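PDB 4RHZ: Cry37AA1 from Bacillus thuringiensis, which binds calcium and forms a complex with Cry23Aa1, with which it probably acts as a two-component insecticidal toxin. Local coordinates for residues F8-F12 with F38-K42. Sequence-based numbering, arbitrary orientation.
Sequences FTINF and FEIWK
Two antiparallel four-stranded sheets of a C2-type beta sandwich face each other here. Residues 8-12 form a regular extended strand in one sheet. Residues 38-42 lie on an outermost strand of the other. That strand turns a corner at Ile-40 (phi/psi -108/-9), where Ile-40 and Trp-41 form a classic beta bulge opposite one residue of the neighbouring strand 26-30. The bulge sends two successive side chains, Ile-40 and Trp-41, into the core. The touching parts run 47° apart, with CA to CA 7.3 Å for Phe-8 and Ile-40 and 8.5 Å for Ile-10 and Trp-41. No hydrogen bond crosses; the contact is apolar and buries 313 Å².

Phe-8, Ile-10 and Phe-12, all chi1 m, point across the gap, and Thr-9 points away. Ile-40 (chi1 p, chi2 t) fills the hollow between Phe-8 and Ile-10. Its CG2 sits over the Phe-8 ring face, 3.9 Å from the centroid, a CH-pi contact. Its CD1 is 3.8 Å from Phe-8 CD2 and 3.7 Å from Ile-10 CD1. Phe-38 CE1 reaches Phe-8 CZ at 4.2 Å. Ile-10 CD1 also meets Trp-41 CB at 3.7 Å. Tyr-56 packs edge-to-face with Trp-41.

Trp-41 (chi1 t) offers an indole face to the edge of Phe-12. The Phe-12 and six-membered Trp-41 ring centroids are 5.0 Å apart, planes at 55°. Phe-12 CZ lies 3.6 Å from Trp-41 CE2.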
loop_
_atom_site.group_PDB
_atom_site.type_symbol
_atom_site.label_atom_id
_atom_site.label_comp_id
_atom_site.label_asym_id
_atom_site.label_seq_id
_atom_site.Cartn_x
_atom_site.Cartn_y
_atom_site.Cartn_z
ATOM N N PHE B 8 19.379 -7.172 2.699
ATOM C CA PHE B 8 18.534 -7.491 1.613
ATOM C C PHE B 8 17.515 -8.442 2.150
ATOM O O PHE B 8 17.878 -9.416 2.823
ATOM C CB PHE B 8 19.379 -8.189 0.494
ATOM C CG PHE B 8 20.451 -7.276 -0.067
ATOM C CD1 PHE B 8 21.769 -7.336 0.409
ATOM C CD2 PHE B 8 20.118 -6.274 -0.968
ATOM C CE1 PHE B 8 22.723 -6.461 -0.040
ATOM C CE2 PHE B 8 21.074 -5.376 -1.442
ATOM C CZ PHE B 8 22.381 -5.476 -0.988
ATOM N N THR B 9 16.236 -8.198 1.838
ATOM C CA THR B 9 15.222 -9.188 2.250
ATOM C C THR B 9 14.528 -9.641 1.029
ATOM O O THR B 9 13.881 -8.857 0.393
ATOM C CB THR B 9 14.182 -8.571 3.201
ATOM O OG1 THR B 9 14.884 -8.030 4.307
ATOM C CG2 THR B 9 13.201 -9.634 3.692
ATOM N N ILE B 10 14.631 -10.911 0.729
ATOM C CA ILE B 10 14.169 -11.392 -0.488
ATOM C C ILE B 10 13.020 -12.355 -0.235
ATOM O O ILE B 10 13.144 -13.238 0.644
ATOM C CB ILE B 10 15.309 -12.209 -1.152
ATOM C CG1 ILE B 10 16.607 -11.349 -1.285
ATOM C CG2 ILE B 10 14.833 -12.823 -2.415
ATOM C CD1 ILE B 10 17.771 -12.107 -1.891
ATOM N N ASN B 11 11.933 -12.228 -1.033
ATOM C CA ASN B 11 10.809 -13.132 -0.947
ATOM C C ASN B 11 10.525 -13.795 -2.236
ATOM O O ASN B 11 10.504 -13.122 -3.272
ATOM C CB ASN B 11 9.588 -12.351 -0.497
ATOM C CG ASN B 11 9.562 -12.199 0.991
ATOM O OD1 ASN B 11 9.269 -13.154 1.671
ATOM N ND2 ASN B 11 9.932 -11.037 1.512
ATOM N N PHE B 12 10.292 -15.115 -2.175
ATOM C CA PHE B 12 10.054 -15.934 -3.329
ATOM C C PHE B 12 8.584 -16.364 -3.393
ATOM O O PHE B 12 8.028 -16.708 -2.394
ATOM C CB PHE B 12 10.921 -17.174 -3.246
ATOM C CG PHE B 12 12.423 -16.891 -3.107
ATOM C CD1 PHE B 12 13.004 -16.714 -1.842
ATOM C CD2 PHE B 12 13.255 -16.856 -4.259
ATOM C CE1 PHE B 12 14.388 -16.485 -1.719
ATOM C CE2 PHE B 12 14.616 -16.647 -4.159
ATOM C CZ PHE B 12 15.213 -16.457 -2.883
ATOM N N PHE B 38 27.033 -8.218 -7.805
ATOM C CA PHE B 38 27.424 -9.137 -6.755
ATOM C C PHE B 38 26.233 -9.971 -6.341
ATOM O O PHE B 38 25.109 -9.501 -6.437
ATOM C CB PHE B 38 28.048 -8.349 -5.609
ATOM C CG PHE B 38 27.239 -7.175 -5.131
ATOM C CD1 PHE B 38 26.355 -7.322 -4.067
ATOM C CD2 PHE B 38 27.407 -5.917 -5.678
ATOM C CE1 PHE B 38 25.610 -6.262 -3.575
ATOM C CE2 PHE B 38 26.687 -4.814 -5.209
ATOM C CZ PHE B 38 25.747 -4.993 -4.148
ATOM N N GLU B 39 26.458 -11.215 -5.954
ATOM C CA GLU B 39 25.356 -12.017 -5.450
ATOM C C GLU B 39 24.880 -11.636 -4.077
ATOM O O GLU B 39 25.681 -11.368 -3.165
ATOM C CB GLU B 39 25.557 -13.535 -5.490
ATOM C CG GLU B 39 26.920 -14.004 -5.388
ATOM C CD GLU B 39 27.615 -13.936 -6.729
ATOM O OE1 GLU B 39 28.465 -13.005 -6.851
ATOM O OE2 GLU B 39 27.313 -14.794 -7.617
ATOM N N ILE B 40 23.560 -11.560 -3.977
ATOM C CA ILE B 40 22.887 -11.426 -2.691
ATOM C C ILE B 40 22.162 -12.723 -2.310
ATOM O O ILE B 40 21.721 -12.882 -1.180
ATOM C CB ILE B 40 21.961 -10.154 -2.652
ATOM C CG1 ILE B 40 20.722 -10.325 -3.550
ATOM C CG2 ILE B 40 22.808 -8.929 -3.033
ATOM C CD1 ILE B 40 19.578 -9.259 -3.337
ATOM N N TRP B 41 22.092 -13.661 -3.246
ATOM C CA TRP B 41 21.520 -14.940 -2.969
ATOM C C TRP B 41 21.911 -15.894 -4.064
ATOM O O TRP B 41 21.874 -15.543 -5.240
ATOM C CB TRP B 41 19.980 -14.863 -2.917
ATOM C CG TRP B 41 19.314 -16.197 -2.823
ATOM C CD1 TRP B 41 19.039 -16.886 -1.673
ATOM C CD2 TRP B 41 18.846 -17.022 -3.911
ATOM N NE1 TRP B 41 18.449 -18.103 -1.974
ATOM C CE2 TRP B 41 18.281 -18.196 -3.330
ATOM C CE3 TRP B 41 18.833 -16.876 -5.316
ATOM C CZ2 TRP B 41 17.727 -19.232 -4.104
ATOM C CZ3 TRP B 41 18.262 -17.864 -6.092
ATOM C CH2 TRP B 41 17.714 -19.065 -5.473
ATOM N N LYS B 42 22.186 -17.135 -3.673
ATOM C CA LYS B 42 22.643 -18.196 -4.582
ATOM C C LYS B 42 22.233 -19.572 -4.012
ATOM O O LYS B 42 22.415 -19.841 -2.812
ATOM C CB LYS B 42 24.173 -18.136 -4.705
ATOM C CG LYS B 42 24.759 -18.996 -5.828
ATOM C CD LYS B 42 26.299 -18.919 -5.775
ATOM C CE LYS B 42 26.927 -19.964 -6.729
ATOM N NZ LYS B 42 27.003 -19.445 -8.147
#